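Local coordinates for protein plantazolicin methyltransferase BamL (Bacillus amyloliquefaciens subsp. plantarum, PDB 5DLY) that probably transfers a methyl group from S-adenosylmethionine to the N-terminal amine of desmethylplantazolicin in making the antibiotic plantazolicin, at residues I158-L170 and L182-F195. Residues are numbered along the deposited sequence; the frame is centred on the assembly and turned at random.
Sequences IVDLDRNSLGEGL and LKDQYRASLTMEEF. With 5D7 (prop-2-en-1-yl 2-[(1S)-1-amino-4-carbamimidamidobutyl]-1,3-thiazole-4-carboxylate), chain B.
The buried ring of Y186 is clamped between two leucines, L161 and L166 of the short helix 166-169, and lines the pocket of the substrate analogue. L161 CD1 sits over the ring centre, 4.0 Å from the centroid and 3° off the normal, while L166 CA covers the opposite face, nearer the rim, in a second CH-pi contact. G169 CA packs against Y186 OH at 3.4 Å, and water 3 joins that hydroxyl to G169 O.

The partly exposed side relies on charge instead. A straight bond from R163 N to L190 O (2.9 Å, 170°) holds the backbones together, and the R163 chain, bent at chi3 (83°), turns its end toward S189 O and E194. The salt bridge to E194 is end-on, NH2 to OE1 at 2.8 Å and NH1 to OE2 at 3.1 Å. NH2 also reaches S189 O, in the carbonyl plane on a lone pair, and T191 CG2 lies over one guanidinium face. T191 N donates to E194 OE1 and E194 N to T191 OG1, the capping box that starts helix 192-203.

On the buried side, beyond L161 and S189 from R163, D160 OD1 accepts from ligand NE and OD2 from ligand NH2; NH2 also donates to S189 OG, and NH1 to Q185 O. D160, on strand 154-160, with S189 and Q185 thus helps form the pocket for the analogue's arginine-like side chain in this Rossmann-like methyltransferase.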
ATOM      1  N   ILE A 158       2.190   4.396  -1.228  1.00  8.08           N
ATOM      2  CA  ILE A 158       2.779   3.101  -0.885  1.00  8.26           C
ATOM      3  C   ILE A 158       3.005   3.068   0.616  1.00  8.56           C
ATOM      4  O   ILE A 158       3.614   3.989   1.166  1.00  8.79           O
ATOM      5  CB  ILE A 158       4.156   2.911  -1.584  1.00  8.29           C
ATOM      6  CG1 ILE A 158       4.034   3.053  -3.108  1.00  8.41           C
ATOM      7  CG2 ILE A 158       4.768   1.556  -1.224  1.00  8.39           C
ATOM      8  CD1 ILE A 158       5.363   3.140  -3.842  1.00  8.58           C
ATOM      9  N   VAL A 159       2.496   2.033   1.284  1.00  8.38           N
ATOM     10  CA  VAL A 159       2.722   1.843   2.714  1.00  8.57           C
ATOM     11  C   VAL A 159       3.274   0.437   2.861  1.00  8.87           C
ATOM     12  O   VAL A 159       2.688  -0.497   2.367  1.00  8.80           O
ATOM     13  CB  VAL A 159       1.415   1.989   3.535  1.00  8.28           C
ATOM     14  CG1 VAL A 159       1.690   1.865   5.032  1.00  8.14           C
ATOM     15  CG2 VAL A 159       0.760   3.327   3.239  1.00  8.39           C
ATOM     16  N   ASP A 160       4.415   0.288   3.523  1.00  9.15           N
ATOM     17  CA  ASP A 160       4.987  -1.036   3.705  1.00  9.56           C
ATOM     18  C   ASP A 160       5.845  -1.149   4.952  1.00  9.41           C
ATOM     19  O   ASP A 160       6.164  -0.148   5.600  1.00  9.24           O
ATOM     20  CB  ASP A 160       5.807  -1.444   2.471  1.00  9.66           C
ATOM     21  CG  ASP A 160       5.867  -2.968   2.266  1.00 10.00           C
ATOM     22  OD1 ASP A 160       5.033  -3.709   2.853  1.00 10.31           O
ATOM     23  OD2 ASP A 160       6.740  -3.413   1.484  1.00 10.25           O
ATOM     24  N   LEU A 161       6.206  -2.387   5.279  1.00  9.81           N
ATOM     25  CA  LEU A 161       7.130  -2.665   6.375  1.00 10.21           C
ATOM     26  C   LEU A 161       8.507  -2.064   6.128  1.00 10.53           C
ATOM     27  O   LEU A 161       8.968  -1.999   4.984  1.00 10.76           O
ATOM     28  CB  LEU A 161       7.302  -4.172   6.534  1.00 10.33           C
ATOM     29  CG  LEU A 161       6.051  -4.996   6.825  1.00 10.76           C
ATOM     30  CD1 LEU A 161       6.421  -6.473   6.873  1.00 11.09           C
ATOM     31  CD2 LEU A 161       5.393  -4.561   8.120  1.00 11.82           C
ATOM     32  N   ASP A 162       9.155  -1.644   7.216  1.00 11.08           N
ATOM     33  CA  ASP A 162      10.558  -1.225   7.194  1.00 12.09           C
ATOM     34  C   ASP A 162      11.375  -2.390   7.729  1.00 12.16           C
ATOM     35  O   ASP A 162      11.104  -2.876   8.827  1.00 12.32           O
ATOM     36  CB  ASP A 162      10.737   0.003   8.096  1.00 13.12           C
ATOM     37  CG  ASP A 162      12.129   0.621   8.008  1.00 14.57           C
ATOM     38  OD1 ASP A 162      13.116  -0.097   7.758  1.00 15.58           O
ATOM     39  OD2 ASP A 162      12.218   1.848   8.227  1.00 17.10           O
ATOM     40  N   ARG A 163      12.379  -2.823   6.964  1.00 12.50           N
ATOM     41  CA  ARG A 163      13.224  -3.952   7.376  1.00 13.45           C
ATOM     42  C   ARG A 163      13.863  -3.746   8.757  1.00 14.27           C
ATOM     43  O   ARG A 163      14.050  -4.713   9.510  1.00 14.23           O
ATOM     44  CB  ARG A 163      14.295  -4.257   6.315  1.00 13.39           C
ATOM     45  CG  ARG A 163      15.184  -5.448   6.656  1.00 13.93           C
ATOM     46  CD  ARG A 163      15.987  -5.932   5.458  1.00 14.14           C
ATOM     47  NE  ARG A 163      17.213  -5.157   5.242  1.00 14.74           N
ATOM     48  CZ  ARG A 163      17.391  -4.261   4.272  1.00 14.92           C
ATOM     49  NH1 ARG A 163      18.550  -3.620   4.167  1.00 15.66           N
ATOM     50  NH2 ARG A 163      16.419  -3.992   3.406  1.00 15.34           N
ATOM     51  N   ASN A 164      14.170  -2.494   9.088  1.00 15.10           N
ATOM     52  CA  ASN A 164      14.815  -2.168  10.362  1.00 16.50           C
ATOM     53  C   ASN A 164      13.884  -2.355  11.562  1.00 17.11           C
ATOM     54  O   ASN A 164      14.330  -2.304  12.707  1.00 17.89           O
ATOM     55  CB  ASN A 164      15.397  -0.747  10.342  1.00 17.05           C
ATOM     56  CG  ASN A 164      16.622  -0.611   9.437  1.00 18.25           C
ATOM     57  OD1 ASN A 164      16.835   0.437   8.830  1.00 19.75           O
ATOM     58  ND2 ASN A 164      17.430  -1.658   9.357  1.00 17.92           N
ATOM     59  N   SER A 165      12.597  -2.585  11.291  1.00 17.23           N
ATOM     60  CA  SER A 165      11.587  -2.763  12.342  1.00 17.35           C
ATOM     61  C   SER A 165      11.328  -4.217  12.757  1.00 18.14           C
ATOM     62  O   SER A 165      10.427  -4.476  13.566  1.00 17.92           O
ATOM     63  CB  SER A 165      10.259  -2.125  11.910  1.00 17.17           C
ATOM     64  OG  SER A 165      10.370  -0.719  11.829  1.00 17.97           O
ATOM     65  N   LEU A 166      12.111  -5.156  12.215  1.00 18.91           N
ATOM     66  CA  LEU A 166      11.907  -6.594  12.455  1.00 20.75           C
ATOM     67  C   LEU A 166      11.752  -6.932  13.942  1.00 21.52           C
ATOM     68  O   LEU A 166      10.779  -7.584  14.339  1.00 21.19           O
ATOM     69  CB  LEU A 166      13.042  -7.421  11.831  1.00 21.88           C
ATOM     70  CG  LEU A 166      13.073  -8.957  11.964  1.00 22.84           C
ATOM     71  CD1 LEU A 166      11.698  -9.620  11.921  1.00 23.50           C
ATOM     72  CD2 LEU A 166      13.978  -9.556  10.893  1.00 24.01           C
ATOM     73  N   GLY A 167      12.709  -6.475  14.744  1.00 22.65           N
ATOM     74  CA  GLY A 167      12.742  -6.764  16.177  1.00 23.70           C
ATOM     75  C   GLY A 167      11.439  -6.447  16.879  1.00 24.51           C
ATOM     76  O   GLY A 167      10.875  -7.299  17.572  1.00 25.42           O
ATOM     77  N   GLU A 168      10.956  -5.224  16.679  1.00 24.90           N
ATOM     78  CA  GLU A 168       9.703  -4.758  17.269  1.00 25.79           C
ATOM     79  C   GLU A 168       8.510  -5.409  16.582  1.00 25.10           C
ATOM     80  O   GLU A 168       7.470  -5.642  17.207  1.00 25.12           O
ATOM     81  CB  GLU A 168       9.585  -3.238  17.143  1.00 28.73           C
ATOM     82  CG  GLU A 168      10.899  -2.481  17.268  1.00 31.63           C
ATOM     83  CD  GLU A 168      10.895  -1.177  16.489  1.00 33.79           C
ATOM     84  OE1 GLU A 168      11.876  -0.920  15.753  1.00 34.90           O
ATOM     85  OE2 GLU A 168       9.909  -0.412  16.602  1.00 35.12           O
ATOM     86  N   GLY A 169       8.673  -5.699  15.292  1.00 23.35           N
ATOM     87  CA  GLY A 169       7.614  -6.292  14.483  1.00 22.58           C
ATOM     88  C   GLY A 169       7.208  -7.679  14.937  1.00 21.66           C
ATOM     89  O   GLY A 169       6.083  -8.100  14.706  1.00 21.53           O
ATOM     90  N   LEU A 170       8.118  -8.386  15.603  1.00 20.91           N
ATOM     91  CA  LEU A 170       7.833  -9.740  16.075  1.00 20.50           C
ATOM     92  C   LEU A 170       6.923  -9.798  17.306  1.00 20.34           C
ATOM     93  O   LEU A 170       6.378 -10.863  17.622  1.00 20.40           O
ATOM     94  CB  LEU A 170       9.136 -10.507  16.337  1.00 20.50           C
ATOM     95  CG  LEU A 170       9.999 -10.886  15.123  1.00 20.55           C
ATOM     96  CD1 LEU A 170      11.296 -11.558  15.565  1.00 20.77           C
ATOM     97  CD2 LEU A 170       9.236 -11.777  14.155  1.00 20.86           C
ATOM     98  N   LEU A 182       6.408 -13.404   9.943  1.00 12.86           N
ATOM     99  CA  LEU A 182       6.883 -12.026  10.097  1.00 12.54           C
ATOM    100  C   LEU A 182       8.373 -11.871   9.800  1.00 12.84           C
ATOM    101  O   LEU A 182       8.782 -10.886   9.179  1.00 12.18           O
ATOM    102  CB  LEU A 182       6.540 -11.475  11.486  1.00 12.48           C
ATOM    103  CG  LEU A 182       5.049 -11.246  11.767  1.00 12.87           C
ATOM    104  CD1 LEU A 182       4.876 -10.723  13.185  1.00 13.25           C
ATOM    105  CD2 LEU A 182       4.400 -10.310  10.751  1.00 13.01           C
ATOM    106  N   LYS A 183       9.181 -12.839  10.236  1.00 13.56           N
ATOM    107  CA  LYS A 183      10.613 -12.814   9.919  1.00 13.77           C
ATOM    108  C   LYS A 183      10.826 -12.752   8.406  1.00 13.49           C
ATOM    109  O   LYS A 183      11.599 -11.920   7.917  1.00 13.13           O
ATOM    110  CB  LYS A 183      11.346 -14.029  10.501  1.00 15.04           C
ATOM    111  CG  LYS A 183      11.630 -13.966  11.993  1.00 16.07           C
ATOM    112  CD  LYS A 183      12.510 -15.145  12.381  1.00 17.46           C
ATOM    113  CE  LYS A 183      12.462 -15.429  13.870  1.00 18.09           C
ATOM    114  NZ  LYS A 183      12.956 -16.813  14.142  1.00 18.35           N
ATOM    115  N   ASP A 184      10.151 -13.639   7.670  1.00 13.31           N
ATOM    116  CA  ASP A 184      10.221 -13.627   6.209  1.00 13.31           C
ATOM    117  C   ASP A 184       9.719 -12.305   5.608  1.00 13.09           C
ATOM    118  O   ASP A 184      10.325 -11.779   4.670  1.00 13.32           O
ATOM    119  CB  ASP A 184       9.444 -14.796   5.607  1.00 14.16           C
ATOM    120  CG  ASP A 184      10.187 -16.118   5.699  1.00 15.01           C
ATOM    121  OD1 ASP A 184      11.392 -16.136   6.058  1.00 15.90           O
ATOM    122  OD2 ASP A 184       9.558 -17.140   5.381  1.00 15.73           O
ATOM    123  N   GLN A 185       8.636 -11.762   6.161  1.00 12.81           N
ATOM    124  CA  GLN A 185       8.090 -10.498   5.647  1.00 12.24           C
ATOM    125  C   GLN A 185       9.069  -9.333   5.840  1.00 12.26           C
ATOM    126  O   GLN A 185       9.316  -8.562   4.908  1.00 12.08           O
ATOM    127  CB  GLN A 185       6.721 -10.168   6.258  1.00 11.90           C
ATOM    128  CG  GLN A 185       5.606 -11.170   5.969  1.00 11.38           C
ATOM    129  CD  GLN A 185       5.554 -11.606   4.508  1.00 11.24           C
ATOM    130  OE1 GLN A 185       5.607 -12.800   4.189  1.00 12.39           O
ATOM    131  NE2 GLN A 185       5.464 -10.639   3.616  1.00 10.43           N
ATOM    132  N   TYR A 186       9.612  -9.191   7.050  1.00 12.47           N
ATOM    133  CA  TYR A 186      10.563  -8.111   7.316  1.00 13.20           C
ATOM    134  C   TYR A 186      11.872  -8.249   6.549  1.00 13.51           C
ATOM    135  O   TYR A 186      12.413  -7.248   6.092  1.00 13.39           O
ATOM    136  CB  TYR A 186      10.815  -7.920   8.820  1.00 14.04           C
ATOM    137  CG  TYR A 186       9.681  -7.203   9.518  1.00 14.63           C
ATOM    138  CD1 TYR A 186       9.618  -5.806   9.546  1.00 14.92           C
ATOM    139  CD2 TYR A 186       8.657  -7.922  10.139  1.00 15.10           C
ATOM    140  CE1 TYR A 186       8.570  -5.151  10.185  1.00 15.83           C
ATOM    141  CE2 TYR A 186       7.602  -7.278  10.768  1.00 15.88           C
ATOM    142  CZ  TYR A 186       7.561  -5.897  10.787  1.00 16.19           C
ATOM    143  OH  TYR A 186       6.508  -5.278  11.420  1.00 16.72           O
ATOM    144  N   ARG A 187      12.361  -9.482   6.389  1.00 14.64           N
ATOM    145  CA  ARG A 187      13.600  -9.730   5.645  1.00 15.99           C
ATOM    146  C   ARG A 187      13.476  -9.305   4.173  1.00 15.22           C
ATOM    147  O   ARG A 187      14.453  -8.871   3.561  1.00 15.72           O
ATOM    148  CB  ARG A 187      14.001 -11.211   5.737  1.00 17.88           C
ATOM    149  CG  ARG A 187      15.479 -11.478   5.470  1.00 20.78           C
ATOM    150  CD  ARG A 187      15.806 -12.963   5.302  1.00 23.46           C
ATOM    151  NE  ARG A 187      15.344 -13.790   6.421  1.00 26.49           N
ATOM    152  CZ  ARG A 187      14.361 -14.685   6.341  1.00 27.77           C
ATOM    153  NH1 ARG A 187      13.740 -14.893   5.183  1.00 29.21           N
ATOM    154  NH2 ARG A 187      14.005 -15.381   7.415  1.00 28.59           N
ATOM    155  N   ALA A 188      12.265  -9.406   3.624  1.00 14.33           N
ATOM    156  CA  ALA A 188      12.004  -9.012   2.239  1.00 13.58           C
ATOM    157  C   ALA A 188      11.825  -7.506   2.075  1.00 13.33           C
ATOM    158  O   ALA A 188      11.798  -7.001   0.951  1.00 13.87           O
ATOM    159  CB  ALA A 188      10.776  -9.737   1.709  1.00 13.60           C
ATOM    160  N   SER A 189      11.698  -6.791   3.188  1.00 12.84           N
ATOM    161  CA  SER A 189      11.346  -5.367   3.138  1.00 12.51           C
ATOM    162  C   SER A 189      12.534  -4.466   2.822  1.00 12.98           C
ATOM    163  O   SER A 189      13.691  -4.870   2.968  1.00 13.61           O
ATOM    164  CB  SER A 189      10.728  -4.931   4.468  1.00 12.21           C
ATOM    165  OG  SER A 189       9.657  -5.793   4.816  1.00 11.76           O
ATOM    166  N   LEU A 190      12.237  -3.242   2.387  1.00 12.95           N
ATOM    167  CA  LEU A 190      13.263  -2.227   2.207  1.00 13.35           C
ATOM    168  C   LEU A 190      13.445  -1.457   3.507  1.00 13.25           C
ATOM    169  O   LEU A 190      12.572  -1.470   4.384  1.00 12.88           O
ATOM    170  CB  LEU A 190      12.872  -1.255   1.092  1.00 13.75           C
ATOM    171  CG  LEU A 190      12.694  -1.861  -0.309  1.00 14.59           C
ATOM    172  CD1 LEU A 190      12.079  -0.842  -1.253  1.00 15.23           C
ATOM    173  CD2 LEU A 190      13.988  -2.431  -0.882  1.00 15.85           C
ATOM    174  N   THR A 191      14.580  -0.778   3.623  1.00 13.41           N
ATOM    175  CA  THR A 191      14.779   0.210   4.667  1.00 14.13           C
ATOM    176  C   THR A 191      14.324   1.565   4.141  1.00 14.60           C
ATOM    177  O   THR A 191      14.144   1.750   2.934  1.00 14.08           O
ATOM    178  CB  THR A 191      16.261   0.335   5.070  1.00 14.56           C
ATOM    179  OG1 THR A 191      17.028   0.720   3.922  1.00 15.58           O
ATOM    180  CG2 THR A 191      16.793  -0.973   5.625  1.00 14.59           C
ATOM    181  N   MET A 192      14.143   2.516   5.051  1.00 15.65           N
ATOM    182  CA  MET A 192      13.833   3.884   4.675  1.00 17.89           C
ATOM    183  C   MET A 192      14.812   4.436   3.631  1.00 17.51           C
ATOM    184  O   MET A 192      14.397   5.014   2.625  1.00 16.88           O
ATOM    185  CB  MET A 192      13.832   4.771   5.920  1.00 20.57           C
ATOM    186  CG  MET A 192      13.617   6.238   5.623  1.00 24.49           C
ATOM    187  SD  MET A 192      12.172   6.463   4.582  1.00 30.39           S
ATOM    188  CE  MET A 192      10.870   6.103   5.755  1.00 27.52           C
ATOM    189  N   GLU A 193      16.105   4.247   3.890  1.00 17.73           N
ATOM    190  CA  GLU A 193      17.167   4.677   2.990  1.00 18.16           C
ATOM    191  C   GLU A 193      16.998   4.099   1.577  1.00 16.69           C
ATOM    192  O   GLU A 193      17.070   4.835   0.584  1.00 16.58           O
ATOM    193  CB  GLU A 193      18.518   4.268   3.585  1.00 19.81           C
ATOM    194  CG  GLU A 193      19.726   4.568   2.720  1.00 22.44           C
ATOM    195  CD  GLU A 193      21.000   4.008   3.321  1.00 23.59           C
ATOM    196  OE1 GLU A 193      21.277   2.801   3.138  1.00 24.44           O
ATOM    197  OE2 GLU A 193      21.721   4.784   3.976  1.00 25.85           O
ATOM    198  N   GLU A 194      16.764   2.792   1.489  1.00 15.66           N
ATOM    199  CA  GLU A 194      16.609   2.116   0.197  1.00 15.01           C
ATOM    200  C   GLU A 194      15.358   2.571  -0.537  1.00 14.35           C
ATOM    201  O   GLU A 194      15.375   2.731  -1.755  1.00 14.33           O
ATOM    202  CB  GLU A 194      16.573   0.598   0.371  1.00 15.88           C
ATOM    203  CG  GLU A 194      17.898  -0.010   0.800  1.00 16.46           C
ATOM    204  CD  GLU A 194      17.749  -1.421   1.325  1.00 17.15           C
ATOM    205  OE1 GLU A 194      16.604  -1.859   1.591  1.00 17.20           O
ATOM    206  OE2 GLU A 194      18.784  -2.109   1.472  1.00 17.93           O
ATOM    207  N   PHE A 195      14.276   2.751   0.216  1.00 14.01           N
ATOM    208  CA  PHE A 195      12.998   3.186  -0.332  1.00 13.92           C
ATOM    209  C   PHE A 195      13.107   4.596  -0.909  1.00 14.34           C
ATOM    210  O   PHE A 195      12.599   4.864  -2.009  1.00 13.91           O
ATOM    211  CB  PHE A 195      11.945   3.106   0.781  1.00 13.24           C
ATOM    212  CG  PHE A 195      10.515   3.283   0.325  1.00 12.83           C
ATOM    213  CD1 PHE A 195      10.028   2.648  -0.813  1.00 13.07           C
ATOM    214  CD2 PHE A 195       9.643   4.048   1.086  1.00 13.11           C
ATOM    215  CE1 PHE A 195       8.697   2.805  -1.201  1.00 13.37           C
ATOM    216  CE2 PHE A 195       8.311   4.204   0.709  1.00 12.98           C
ATOM    217  CZ  PHE A 195       7.843   3.583  -0.440  1.00 13.30           C
TER
HETATM  218  O9  5D7 B 300       1.551  -4.251   8.343  1.00 16.75           O
HETATM  219  C6  5D7 B 300       2.026  -5.252   8.858  1.00 16.40           C
HETATM  220  O7  5D7 B 300       2.451  -5.249  10.236  1.00 18.14           O
HETATM  221  C8  5D7 B 300       2.459  -4.053  11.020  1.00 20.46           C
HETATM  222  C2  5D7 B 300       2.159  -6.521   8.103  1.00 14.60           C
HETATM  223  N3  5D7 B 300       1.598  -6.695   6.876  1.00 13.79           N
HETATM  224  C4  5D7 B 300       1.796  -7.901   6.324  1.00 13.23           C
HETATM  225  S5  5D7 B 300       2.721  -8.873   7.422  1.00 13.61           S
HETATM  226  C1  5D7 B 300       2.841  -7.633   8.616  1.00 14.40           C
HETATM  227  CA  5D7 B 300       1.343  -8.453   5.030  1.00 12.82           C
HETATM  228  N   5D7 B 300       0.392  -7.509   4.457  1.00 13.74           N
HETATM  229  CB  5D7 B 300       2.512  -8.700   4.067  1.00 12.17           C
HETATM  230  CG  5D7 B 300       3.578  -7.599   4.009  1.00 11.60           C
HETATM  231  CD  5D7 B 300       4.197  -7.579   2.620  1.00 11.40           C
HETATM  232  NE  5D7 B 300       5.303  -6.630   2.604  1.00 11.25           N
HETATM  233  CZ  5D7 B 300       6.582  -6.839   2.923  1.00 10.96           C
HETATM  234  NH2 5D7 B 300       7.409  -5.889   2.855  1.00 11.00           N
HETATM  235  NH1 5D7 B 300       6.982  -7.995   3.273  1.00 10.97           N
HETATM  236  C3  5D7 B 300       3.022  -4.382  12.379  1.00 22.92           C
HETATM  237  C5  5D7 B 300       2.583  -3.771  13.462  1.00 24.55           C
HETATM  238  O   HOH W   1       9.385  -2.595   2.285  1.00 11.95           O
HETATM  239  O   HOH W   2      14.887   2.439   8.177  1.00 22.41           O
HETATM  240  O   HOH W   3       4.572  -6.994  12.597  1.00 24.77           O